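PDB 5Y0E: TssK from Serratia sp. FS14, which is a baseplate component of the bacterial type VI secretion system, forms a trimer, and probably connects the baseplate to the membrane complex. Local coordinates for residues P188-C193 with P197-F202; N204-L209 with Q307-V312; E231-M236 with A274-Q279; Q268-L273 with G299-L304; I318-V323 with T337-D342. All coordinates share one frame; numbering follows the deposited sequence.

Interaction 1 of 5, residues P188-C193 with P197-F202; sequences PPMLNC and PVLKTF
L199, which meets C193 and M190 across this contact, has its backbone N hydrogen-bonded to N196 OD1, an atom that V198 N also reaches weakly, so one side-chain oxygen receives two N-H groups at the start of the helix. The carbonyl O of C193 is flanked by two aliphatic groups of that helix: L199 CB lies 3.7 Å from it and K200 CG lies 3.8 Å from it. Both are packing contacts; the C193 backbone is hydrogen-bonded to that of L257. L199 carries most of the contact through one branch. Its CD1 sits 3.8 Å from C193 CA, and the same methyl is 4.1 Å from C193 SG. The next neighbour of L199 CD1 is M190 CB, also at 4.1 Å. M190 and L199 run past each other in opposite directions, so they meet alongside and their ends do not abut. The M190 chain bends at chi2 (-52°) and chi3 (-73°), and its CB and CG are the atoms near the L199 methyl. P259 of helix 259-273 touches M190 and C193, and L262 also packs on C193. This is plain packing of the loop after strand 180-182 on the first turns of helix 197-222, where the helical part of the fold begins.

Interaction 2 of 5, residues N204-L209 with Q307-V312; sequences NDLQGL and QGLSVV
L209 and L309 meet at a slant, one chain lying across the other, and the closest point is one branch of L209 against the root of L309. L209 CD2 stands 3.7 Å from L309 CB, and L209 CG follows at 4.0 Å from the same atom. The L209 methyl CD2 also lies 4.0 Å from L309 CD1, so it rests along the flank of L309 and not merely against its end. With L209 CG turned anti to the backbone nitrogen (chi1 -168°), both CG and CD2 are brought against L309. One turn earlier, L206 reaches the same residue more distantly, with 4.3 Å between L206 CD1 and L309 CD1. The contact is wholly aliphatic and small, burying 123 Å² over both sides. L309 is the last residue of helix 294-309, and S310 is the first to leave helical backbone angles, so the packing lies just where that helix gives way to the chain leading to strand 317-324. F269 and L273 of helix 259-273 touch L309 as well, Q207 packs on helix 229-253, and T321 approaches G208, so helix 197-222 packs on the other bundle helices and also touches the strand 317-324 region.

Interaction 3 of 5, residues E231-M236 with A274-Q279; sequences EMVDFM and ASFSAQ
With chi1 at -58°, F276 reaches toward helix 229-253, while V233, its CG1 anti to the backbone nitrogen (chi1 167°), meets the ring at its rim. The contact belongs to the helical bundle of the trimer, joining that helix to the chain that follows helix 259-273. Edge contact is borne out by the atoms: V233 CG1 lies in the plane of the ring, 3.9 Å from F276 CD2. M236 CB is also near the plane at the edge, 4.2 Å from F276 CZ. V233 and M236 are three residues apart and thus neighbours on one side of the helix, and the ring rim spans both. The carbonyl O of V233 comes within 3.8 Å of F276 CE2 from an oblique direction. The side chains of V233 and F276 lie alongside, pointing opposite ways. Other subunits complete the setting: Q239 of the third subunit packs on M236 and F276, while M236 of the second subunit packs on M236. The turn that carries F276 is closed on A274 O, which accepts S277 N and S277 OG. The S277 OG to A274 O bond is 2.8 Å long, lying in the carbonyl plane on a lone pair, with a C=O...donor angle of 130°.

Interaction 4 of 5, residues Q268-L273 with G299-L304; sequences QFATEL and GKLMLL
A270 and L304 mark where the two helices come together, their CA atoms 6.2 Å apart. The denser part of the contact is gathered round one methyl: A270 CB lies 4.1 Å from L301 CD1 and 4.2 Å from L304 CB, so a short side chain fits between two leucines spaced one turn apart on the other helix. With chi1 at -141°, off the staggered positions, L301 has CD1 beside A270 CB. A270 and L301 form the buried side, whereas L304 lies at the exposed margin beside P287 of a loop. There the packing is looser, and L273 CD2 reaches only L304 O, at 4.4 Å. The helix segments run in broadly the same direction at 40°, with axes 9.6 Å apart at closest approach. L305 packs on A270 and L273, and L301 is backed by F263, W266 and L267. E272 and T271 of helix 259-273 bond to the third subunit: E272 makes a salt bridge with R243 of that subunit, and T271 OG1 bonds to its N242 O. The chemistry is consistent with apolar packing joining the helices within the subunit, while E272 and T271 bond across to the third subunit.

Interaction 5 of 5, residues I318-V323 with T337-D342; sequences IQLTLV and TKMMRD
The C-terminal antiparallel beta sheet carries this contact, in which strand 317-324 meets the short helix 339-342 that precedes strand 343-350. The strand presents alternate residues: I318 and L320 point toward the helix and Q319 points away, as expected for an extended chain. The helix answers with one side chain, M339, whose terminal methyl does all the touching from that side. I318 CD1 approaches M339 CE at 4.1 Å, and the two side chains meet at a slant. M339 reaches the strand through a chain bent at chi2 (-127°). This bridges backbones that are well separated, the nearest CA atoms, of I318 and M339, being 10.0 Å apart. The buried methionine is also packed by A441 of strand 436-443 and by V334, and strand 436-443 pairs through its backbone with I318 and L320. M339 thus bridges the helix to two neighbouring strands of the sheet. The short helical turn is held by K338 O, which accepts R341 N at 2.8 Å and D342 N at 3.2 Å. On the strand side, L320 adds the second and looser touch to the same methyl, with L320 CD1 4.4 Å from M339 CE.

In the fold
Interactions 1, 2, 4 and 5 are buried; interaction 3, about 30 Å from the chain centre, is only partly so. All rest on apolar packing, but the groups differ: interaction 1 involves sulfur and a backbone oxygen, 2 and 4 are essentially aliphatic, 3 uses an aromatic edge, and 5 a methionine methyl. Interactions 1 and 2 use helix 197-222 in turn, with centres about 19 Å apart. Interactions 2 and 4 share helix 294-309 and touch, G308 CA lying 3.8 Å from L273 CD2; interaction 4 also meets interaction 1 where F202 packs on M302. Interactions 3 and 4 border the third subunit. Interaction 5 belongs to the C-terminal sheet, linked to the bundle through T321 against G208.

Interaction 1 of 5, residues P188-C193 with P197-F202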
# COMPACT_ATOMS: atom_id res chain seq x y z
N PRO A 188 -2.37 4.52 21.10
CA PRO A 188 -3.39 3.50 21.35
C PRO A 188 -3.55 2.59 20.15
O PRO A 188 -3.17 2.95 19.03
CB PRO A 188 -4.66 4.33 21.58
CG PRO A 188 -4.19 5.70 21.84
CD PRO A 188 -2.91 5.88 21.12
N PRO A 189 -4.08 1.38 20.34
CA PRO A 189 -4.48 0.58 19.19
C PRO A 189 -5.50 1.35 18.38
O PRO A 189 -6.54 1.75 18.88
CB PRO A 189 -5.07 -0.68 19.83
CG PRO A 189 -5.46 -0.25 21.19
CD PRO A 189 -4.43 0.73 21.61
N MET A 190 -5.17 1.60 17.12
CA MET A 190 -5.90 2.54 16.29
C MET A 190 -6.47 1.83 15.08
O MET A 190 -5.80 1.00 14.47
CB MET A 190 -5.00 3.67 15.82
CG MET A 190 -4.59 4.63 16.90
SD MET A 190 -5.95 5.27 17.82
CE MET A 190 -6.64 6.37 16.62
N LEU A 191 -7.71 2.13 14.75
CA LEU A 191 -8.27 1.61 13.52
C LEU A 191 -8.11 2.56 12.35
O LEU A 191 -8.18 2.12 11.22
CB LEU A 191 -9.75 1.26 13.69
CG LEU A 191 -9.89 -0.00 14.52
CD1 LEU A 191 -11.32 -0.34 14.76
CD2 LEU A 191 -9.18 -1.14 13.87
N ASN A 192 -7.88 3.83 12.60
CA ASN A 192 -7.60 4.77 11.54
C ASN A 192 -6.38 5.59 11.92
O ASN A 192 -6.38 6.26 12.95
CB ASN A 192 -8.80 5.67 11.30
CG ASN A 192 -8.61 6.59 10.14
OD1 ASN A 192 -7.72 6.42 9.34
ND2 ASN A 192 -9.43 7.60 10.05
N CYS A 193 -5.37 5.57 11.08
CA CYS A 193 -4.20 6.40 11.31
C CYS A 193 -4.59 7.85 11.52
O CYS A 193 -3.93 8.56 12.28
CB CYS A 193 -3.22 6.29 10.14
SG CYS A 193 -2.32 4.75 10.06
N PRO A 197 -2.77 11.71 16.49
CA PRO A 197 -1.81 12.71 16.01
C PRO A 197 -0.41 12.17 15.77
O PRO A 197 0.28 12.66 14.88
CB PRO A 197 -1.82 13.75 17.14
CG PRO A 197 -2.29 12.99 18.34
CD PRO A 197 -3.27 11.99 17.83
N VAL A 198 0.03 11.18 16.52
CA VAL A 198 1.39 10.73 16.34
C VAL A 198 1.54 10.02 15.01
O VAL A 198 2.46 10.29 14.24
CB VAL A 198 1.84 9.85 17.52
CG1 VAL A 198 3.26 9.39 17.30
CG2 VAL A 198 1.73 10.61 18.80
N LEU A 199 0.64 9.09 14.72
CA LEU A 199 0.62 8.47 13.40
C LEU A 199 0.56 9.52 12.30
O LEU A 199 1.28 9.42 11.30
CB LEU A 199 -0.55 7.50 13.29
CG LEU A 199 -0.51 6.29 14.22
CD1 LEU A 199 -1.70 5.41 14.02
CD2 LEU A 199 0.75 5.49 14.05
N LYS A 200 -0.26 10.55 12.46
CA LYS A 200 -0.36 11.52 11.37
C LYS A 200 0.97 12.19 11.11
O LYS A 200 1.32 12.45 9.95
CB LYS A 200 -1.42 12.58 11.67
CG LYS A 200 -2.86 12.11 11.58
CD LYS A 200 -3.81 13.28 11.59
CE LYS A 200 -3.63 14.16 10.36
NZ LYS A 200 -4.54 15.35 10.35
N THR A 201 1.73 12.49 12.15
CA THR A 201 2.98 13.18 11.90
C THR A 201 4.06 12.23 11.37
O THR A 201 4.92 12.67 10.62
CB THR A 201 3.44 13.90 13.17
OG1 THR A 201 3.38 13.01 14.27
CG2 THR A 201 2.52 15.06 13.47
N PHE A 202 4.02 10.95 11.71
CA PHE A 202 4.85 9.99 11.00
C PHE A 202 4.66 10.12 9.50
O PHE A 202 5.62 10.21 8.74
CB PHE A 202 4.51 8.56 11.42
CG PHE A 202 5.00 8.18 12.77
CD1 PHE A 202 6.17 8.71 13.28
CD2 PHE A 202 4.30 7.28 13.53
CE1 PHE A 202 6.61 8.34 14.52
CE2 PHE A 202 4.75 6.93 14.78
CZ PHE A 202 5.90 7.46 15.27

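Interaction 2 of 5, residues N204-L209 with Q307-V312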
# COMPACT_ATOMS: atom_id res chain seq x y z
N ASN A 204 3.32 12.66 7.83
CA ASN A 204 3.66 13.97 7.33
C ASN A 204 5.17 14.17 7.32
O ASN A 204 5.72 14.74 6.38
CB ASN A 204 2.94 15.02 8.16
CG ASN A 204 3.20 16.40 7.68
OD1 ASN A 204 2.92 16.76 6.54
ND2 ASN A 204 3.74 17.20 8.55
N ASP A 205 5.86 13.66 8.33
CA ASP A 205 7.31 13.73 8.33
C ASP A 205 7.92 12.94 7.19
O ASP A 205 8.80 13.43 6.48
CB ASP A 205 7.86 13.23 9.65
CG ASP A 205 7.64 14.20 10.76
OD1 ASP A 205 7.45 15.40 10.49
OD2 ASP A 205 7.64 13.77 11.91
N LEU A 206 7.49 11.70 7.00
CA LEU A 206 8.09 10.89 5.96
C LEU A 206 7.88 11.51 4.58
O LEU A 206 8.76 11.46 3.72
CB LEU A 206 7.53 9.48 6.01
CG LEU A 206 8.05 8.60 4.89
CD1 LEU A 206 9.55 8.47 5.03
CD2 LEU A 206 7.40 7.25 4.92
N GLN A 207 6.73 12.15 4.37
CA GLN A 207 6.49 12.76 3.08
C GLN A 207 7.46 13.91 2.85
O GLN A 207 8.03 14.03 1.76
CB GLN A 207 5.03 13.22 2.99
CG GLN A 207 4.70 13.98 1.71
CD GLN A 207 3.20 14.22 1.49
OE1 GLN A 207 2.59 13.64 0.60
NE2 GLN A 207 2.62 15.08 2.30
N GLY A 208 7.70 14.73 3.85
CA GLY A 208 8.59 15.85 3.66
C GLY A 208 10.02 15.42 3.44
O GLY A 208 10.74 16.01 2.65
N LEU A 209 10.44 14.37 4.12
CA LEU A 209 11.74 13.81 3.83
C LEU A 209 11.80 13.34 2.39
O LEU A 209 12.73 13.68 1.64
CB LEU A 209 12.05 12.68 4.80
CG LEU A 209 13.50 12.20 4.80
CD1 LEU A 209 14.51 13.35 4.93
CD2 LEU A 209 13.66 11.27 5.94
N GLN A 307 17.54 6.74 8.97
CA GLN A 307 18.94 6.42 8.72
C GLN A 307 19.21 6.29 7.24
O GLN A 307 20.25 6.74 6.75
CB GLN A 307 19.33 5.14 9.45
CG GLN A 307 19.33 5.32 10.93
CD GLN A 307 19.58 4.03 11.68
OE1 GLN A 307 19.88 2.98 11.09
NE2 GLN A 307 19.48 4.11 13.01
N GLY A 308 18.30 5.66 6.51
CA GLY A 308 18.53 5.43 5.10
C GLY A 308 18.41 6.67 4.26
O GLY A 308 18.99 6.72 3.17
N LEU A 309 17.70 7.67 4.74
CA LEU A 309 17.41 8.86 3.95
C LEU A 309 18.12 10.11 4.43
O LEU A 309 18.19 11.07 3.68
CB LEU A 309 15.90 9.11 3.93
CG LEU A 309 15.10 7.96 3.34
CD1 LEU A 309 13.60 8.02 3.61
CD2 LEU A 309 15.37 7.89 1.85
N SER A 310 18.64 10.13 5.64
CA SER A 310 19.25 11.35 6.15
C SER A 310 20.58 11.66 5.47
O SER A 310 21.34 10.76 5.13
CB SER A 310 19.47 11.26 7.64
OG SER A 310 19.71 12.54 8.14
N VAL A 311 20.85 12.94 5.29
CA VAL A 311 22.08 13.44 4.70
C VAL A 311 22.79 14.40 5.65
O VAL A 311 23.60 15.20 5.23
CB VAL A 311 21.83 14.09 3.33
CG1 VAL A 311 21.31 13.08 2.36
CG2 VAL A 311 20.86 15.25 3.45
N VAL A 312 22.46 14.35 6.93
CA VAL A 312 23.11 15.13 7.96
C VAL A 312 23.44 14.21 9.12
O VAL A 312 22.96 13.09 9.21
CB VAL A 312 22.26 16.31 8.44
CG1 VAL A 312 21.96 17.22 7.30
CG2 VAL A 312 21.01 15.82 9.11

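Interaction 3 of 5, residues E231-M236 with A274-Q279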
# COMPACT_ATOMS: atom_id res chain seq x y z
N GLU A 231 26.66 6.43 -9.98
CA GLU A 231 25.55 7.21 -10.46
C GLU A 231 24.34 6.30 -10.62
O GLU A 231 23.24 6.69 -10.40
CB GLU A 231 25.90 7.86 -11.77
CG GLU A 231 24.83 8.76 -12.29
CD GLU A 231 25.21 9.40 -13.57
OE1 GLU A 231 24.55 10.34 -14.01
OE2 GLU A 231 26.19 8.96 -14.15
N MET A 232 24.56 5.05 -10.96
CA MET A 232 23.47 4.12 -11.09
C MET A 232 22.85 3.84 -9.75
O MET A 232 21.67 3.68 -9.64
CB MET A 232 23.92 2.83 -11.74
CG MET A 232 24.27 2.96 -13.19
SD MET A 232 22.90 3.37 -14.26
CE MET A 232 23.21 5.07 -14.63
N VAL A 233 23.67 3.77 -8.72
CA VAL A 233 23.20 3.54 -7.39
C VAL A 233 22.31 4.68 -6.98
O VAL A 233 21.26 4.48 -6.45
CB VAL A 233 24.37 3.40 -6.41
CG1 VAL A 233 23.89 3.47 -4.99
CG2 VAL A 233 25.07 2.09 -6.63
N ASP A 234 22.73 5.89 -7.24
CA ASP A 234 21.94 7.03 -6.92
C ASP A 234 20.63 7.00 -7.65
O ASP A 234 19.62 7.29 -7.09
CB ASP A 234 22.65 8.29 -7.33
CG ASP A 234 23.70 8.68 -6.38
OD1 ASP A 234 23.76 8.14 -5.30
OD2 ASP A 234 24.48 9.55 -6.73
N PHE A 235 20.65 6.66 -8.92
CA PHE A 235 19.46 6.60 -9.71
C PHE A 235 18.55 5.52 -9.19
O PHE A 235 17.38 5.70 -9.17
CB PHE A 235 19.79 6.40 -11.17
CG PHE A 235 18.61 6.46 -12.05
CD1 PHE A 235 17.94 7.62 -12.24
CD2 PHE A 235 18.17 5.37 -12.68
CE1 PHE A 235 16.84 7.68 -13.03
CE2 PHE A 235 17.08 5.42 -13.49
CZ PHE A 235 16.41 6.58 -13.66
N MET A 236 19.08 4.39 -8.81
CA MET A 236 18.24 3.35 -8.22
C MET A 236 17.54 3.83 -6.95
O MET A 236 16.47 3.34 -6.63
CB MET A 236 19.06 2.13 -7.86
CG MET A 236 19.40 1.29 -9.00
SD MET A 236 20.92 0.41 -8.79
CE MET A 236 20.30 -1.13 -9.18
N ALA A 274 17.90 -1.04 3.08
CA ALA A 274 19.09 -1.72 3.56
C ALA A 274 20.04 -2.10 2.44
O ALA A 274 21.23 -2.21 2.66
CB ALA A 274 18.72 -2.97 4.34
N SER A 275 19.53 -2.27 1.22
CA SER A 275 20.40 -2.50 0.09
C SER A 275 21.46 -1.43 -0.03
O SER A 275 22.59 -1.71 -0.42
CB SER A 275 19.58 -2.57 -1.18
OG SER A 275 18.69 -3.67 -1.14
N PHE A 276 21.12 -0.21 0.34
CA PHE A 276 22.02 0.91 0.21
C PHE A 276 22.87 1.16 1.44
O PHE A 276 23.66 2.08 1.46
CB PHE A 276 21.20 2.15 -0.16
CG PHE A 276 20.42 1.96 -1.41
CD1 PHE A 276 19.14 1.43 -1.38
CD2 PHE A 276 20.98 2.24 -2.64
CE1 PHE A 276 18.45 1.22 -2.52
CE2 PHE A 276 20.25 2.02 -3.79
CZ PHE A 276 19.01 1.52 -3.73
N SER A 277 22.75 0.33 2.46
CA SER A 277 23.51 0.50 3.67
C SER A 277 24.84 -0.23 3.54
O SER A 277 25.05 -1.01 2.62
CB SER A 277 22.73 -0.03 4.87
OG SER A 277 22.76 -1.44 4.92
N ALA A 278 25.73 0.02 4.49
CA ALA A 278 27.00 -0.69 4.50
C ALA A 278 26.79 -2.19 4.59
O ALA A 278 27.52 -2.95 3.96
CB ALA A 278 27.86 -0.19 5.65
N GLN A 279 25.78 -2.63 5.33
CA GLN A 279 25.50 -4.05 5.48
C GLN A 279 24.85 -4.67 4.26
O GLN A 279 24.82 -5.90 4.16
CB GLN A 279 24.58 -4.30 6.68
CG GLN A 279 24.99 -3.63 7.95
CD GLN A 279 24.60 -2.18 7.96
OE1 GLN A 279 25.11 -1.39 7.18
NE2 GLN A 279 23.65 -1.83 8.81

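Interaction 4 of 5, residues Q268-L273 with G299-L304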
# COMPACT_ATOMS: atom_id res chain seq x y z
N GLN A 268 8.65 -2.83 4.04
CA GLN A 268 9.27 -3.18 2.78
C GLN A 268 10.17 -2.06 2.30
O GLN A 268 11.28 -2.31 1.84
CB GLN A 268 8.20 -3.48 1.74
CG GLN A 268 7.45 -4.78 1.95
CD GLN A 268 6.21 -4.87 1.08
OE1 GLN A 268 6.29 -5.07 -0.12
NE2 GLN A 268 5.06 -4.72 1.69
N PHE A 269 9.71 -0.83 2.39
CA PHE A 269 10.56 0.31 2.12
C PHE A 269 11.88 0.17 2.89
O PHE A 269 12.95 0.28 2.31
CB PHE A 269 9.80 1.57 2.50
CG PHE A 269 10.43 2.84 2.03
CD1 PHE A 269 11.50 2.83 1.18
CD2 PHE A 269 9.96 4.05 2.48
CE1 PHE A 269 12.06 3.99 0.78
CE2 PHE A 269 10.52 5.20 2.08
CZ PHE A 269 11.58 5.17 1.23
N ALA A 270 11.81 -0.13 4.18
CA ALA A 270 13.02 -0.20 4.97
C ALA A 270 13.91 -1.34 4.51
O ALA A 270 15.11 -1.15 4.27
CB ALA A 270 12.68 -0.35 6.45
N THR A 271 13.35 -2.53 4.35
CA THR A 271 14.22 -3.64 4.02
C THR A 271 14.83 -3.51 2.64
O THR A 271 15.93 -4.00 2.41
CB THR A 271 13.49 -4.96 4.17
OG1 THR A 271 12.47 -5.08 3.17
CG2 THR A 271 12.90 -5.07 5.54
N GLU A 272 14.17 -2.84 1.70
CA GLU A 272 14.83 -2.57 0.43
C GLU A 272 15.88 -1.46 0.58
O GLU A 272 16.88 -1.46 -0.13
CB GLU A 272 13.81 -2.22 -0.65
CG GLU A 272 14.37 -2.19 -2.07
CD GLU A 272 13.31 -1.92 -3.16
OE1 GLU A 272 13.67 -1.38 -4.21
OE2 GLU A 272 12.12 -2.26 -2.98
N LEU A 273 15.66 -0.53 1.49
CA LEU A 273 16.62 0.54 1.70
C LEU A 273 17.95 0.01 2.27
O LEU A 273 19.01 0.52 1.93
CB LEU A 273 15.98 1.58 2.61
CG LEU A 273 16.52 2.98 2.73
CD1 LEU A 273 16.77 3.52 1.40
CD2 LEU A 273 15.53 3.83 3.48
N GLY A 299 8.22 3.04 15.84
CA GLY A 299 9.43 3.73 16.24
C GLY A 299 10.66 3.12 15.60
O GLY A 299 11.51 3.83 15.09
N LYS A 300 10.73 1.81 15.59
CA LYS A 300 11.88 1.17 14.98
C LYS A 300 11.89 1.40 13.49
O LYS A 300 12.96 1.61 12.91
CB LYS A 300 11.86 -0.33 15.29
CG LYS A 300 11.53 -0.60 16.70
CD LYS A 300 12.37 -1.69 17.29
CE LYS A 300 11.92 -3.05 16.84
NZ LYS A 300 12.16 -4.04 17.93
N LEU A 301 10.73 1.39 12.86
CA LEU A 301 10.66 1.58 11.42
C LEU A 301 11.04 3.00 11.03
O LEU A 301 11.82 3.20 10.09
CB LEU A 301 9.24 1.23 10.94
CG LEU A 301 9.03 0.50 9.62
CD1 LEU A 301 9.96 -0.68 9.56
CD2 LEU A 301 7.60 0.02 9.51
N MET A 302 10.53 3.99 11.75
CA MET A 302 10.86 5.36 11.42
C MET A 302 12.36 5.59 11.53
O MET A 302 12.94 6.34 10.73
CB MET A 302 10.11 6.31 12.33
CG MET A 302 8.65 6.51 11.96
SD MET A 302 8.47 7.25 10.33
CE MET A 302 9.26 8.84 10.49
N LEU A 303 13.00 4.94 12.49
CA LEU A 303 14.44 5.05 12.65
C LEU A 303 15.14 4.56 11.41
O LEU A 303 15.94 5.28 10.80
CB LEU A 303 14.88 4.26 13.87
CG LEU A 303 15.56 4.95 15.03
CD1 LEU A 303 15.95 3.94 16.01
CD2 LEU A 303 16.75 5.71 14.62
N LEU A 304 14.86 3.32 11.02
CA LEU A 304 15.48 2.78 9.82
C LEU A 304 15.30 3.69 8.62
O LEU A 304 16.21 3.86 7.81
CB LEU A 304 14.90 1.40 9.52
CG LEU A 304 15.17 0.34 10.60
CD1 LEU A 304 14.30 -0.84 10.32
CD2 LEU A 304 16.63 -0.10 10.63

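Interaction 5 of 5, residues I318-V323 with T337-D342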
# COMPACT_ATOMS: atom_id res chain seq x y z
N ILE A 318 18.05 19.99 10.58
CA ILE A 318 16.78 19.48 10.10
C ILE A 318 16.30 20.35 8.99
O ILE A 318 16.27 21.53 9.14
CB ILE A 318 15.76 19.51 11.23
CG1 ILE A 318 15.97 18.33 12.15
CG2 ILE A 318 14.36 19.38 10.70
CD1 ILE A 318 15.34 18.52 13.49
N GLN A 319 15.91 19.78 7.88
CA GLN A 319 15.46 20.57 6.77
C GLN A 319 14.00 20.91 6.90
O GLN A 319 13.23 20.11 7.34
CB GLN A 319 15.71 19.83 5.47
CG GLN A 319 15.39 20.61 4.23
CD GLN A 319 15.91 19.94 3.00
OE1 GLN A 319 16.47 18.88 3.07
NE2 GLN A 319 15.72 20.55 1.88
N LEU A 320 13.61 22.10 6.50
CA LEU A 320 12.23 22.46 6.60
C LEU A 320 11.68 22.56 5.21
O LEU A 320 12.28 23.14 4.37
CB LEU A 320 12.11 23.79 7.28
CG LEU A 320 11.88 23.82 8.78
CD1 LEU A 320 12.84 22.94 9.52
CD2 LEU A 320 12.01 25.24 9.26
N THR A 321 10.52 22.00 4.98
CA THR A 321 9.92 22.04 3.68
C THR A 321 9.25 23.35 3.39
O THR A 321 8.43 23.80 4.14
CB THR A 321 8.85 20.96 3.56
OG1 THR A 321 9.30 19.77 4.20
CG2 THR A 321 8.58 20.66 2.13
N LEU A 322 9.60 23.96 2.28
CA LEU A 322 9.00 25.20 1.91
C LEU A 322 7.78 24.85 1.11
O LEU A 322 7.86 24.41 -0.01
CB LEU A 322 9.94 26.01 1.06
CG LEU A 322 11.08 26.68 1.77
CD1 LEU A 322 12.02 27.21 0.71
CD2 LEU A 322 10.60 27.81 2.65
N VAL A 323 6.63 25.02 1.72
CA VAL A 323 5.36 24.70 1.08
C VAL A 323 4.82 25.97 0.44
O VAL A 323 4.59 26.97 1.11
CB VAL A 323 4.36 24.12 2.09
CG1 VAL A 323 3.09 23.75 1.39
CG2 VAL A 323 4.96 22.91 2.77
N THR A 337 8.03 24.26 19.31
CA THR A 337 8.06 25.61 19.81
C THR A 337 9.45 25.90 20.36
O THR A 337 9.83 27.04 20.55
CB THR A 337 7.04 25.83 20.91
OG1 THR A 337 7.19 24.83 21.92
CG2 THR A 337 5.65 25.74 20.33
N LYS A 338 10.22 24.84 20.63
CA LYS A 338 11.56 24.99 21.13
C LYS A 338 12.46 25.29 19.97
O LYS A 338 13.41 26.06 20.08
CB LYS A 338 12.02 23.69 21.79
CG LYS A 338 11.27 23.34 23.06
CD LYS A 338 11.76 22.03 23.65
CE LYS A 338 11.02 21.69 24.94
NZ LYS A 338 11.47 20.40 25.52
N MET A 339 12.13 24.72 18.84
CA MET A 339 12.89 24.88 17.63
C MET A 339 13.40 26.29 17.35
O MET A 339 14.49 26.49 16.86
CB MET A 339 12.01 24.49 16.47
CG MET A 339 12.40 23.19 15.81
SD MET A 339 12.57 23.50 14.06
CE MET A 339 13.79 22.26 13.72
N MET A 340 12.60 27.28 17.66
CA MET A 340 12.98 28.63 17.35
C MET A 340 13.93 29.29 18.31
O MET A 340 14.26 30.45 18.15
CB MET A 340 11.75 29.48 17.17
CG MET A 340 10.83 28.95 16.11
SD MET A 340 10.95 29.96 14.65
CE MET A 340 9.34 29.76 13.95
N ARG A 341 14.38 28.56 19.31
CA ARG A 341 15.30 29.11 20.26
C ARG A 341 16.55 28.26 20.32
O ARG A 341 17.57 28.69 20.82
CB ARG A 341 14.62 29.23 21.61
CG ARG A 341 15.45 29.82 22.73
CD ARG A 341 14.64 29.95 24.01
NE ARG A 341 14.23 28.65 24.55
CZ ARG A 341 14.99 27.87 25.31
NH1 ARG A 341 16.22 28.23 25.64
NH2 ARG A 341 14.50 26.71 25.74
N ASP A 342 16.49 27.05 19.79
CA ASP A 342 17.63 26.15 19.78
C ASP A 342 18.31 26.00 18.43
O ASP A 342 19.38 25.42 18.32
CB ASP A 342 17.19 24.76 20.21
CG ASP A 342 16.66 24.74 21.60
OD1 ASP A 342 16.90 25.72 22.31
OD2 ASP A 342 16.01 23.76 21.98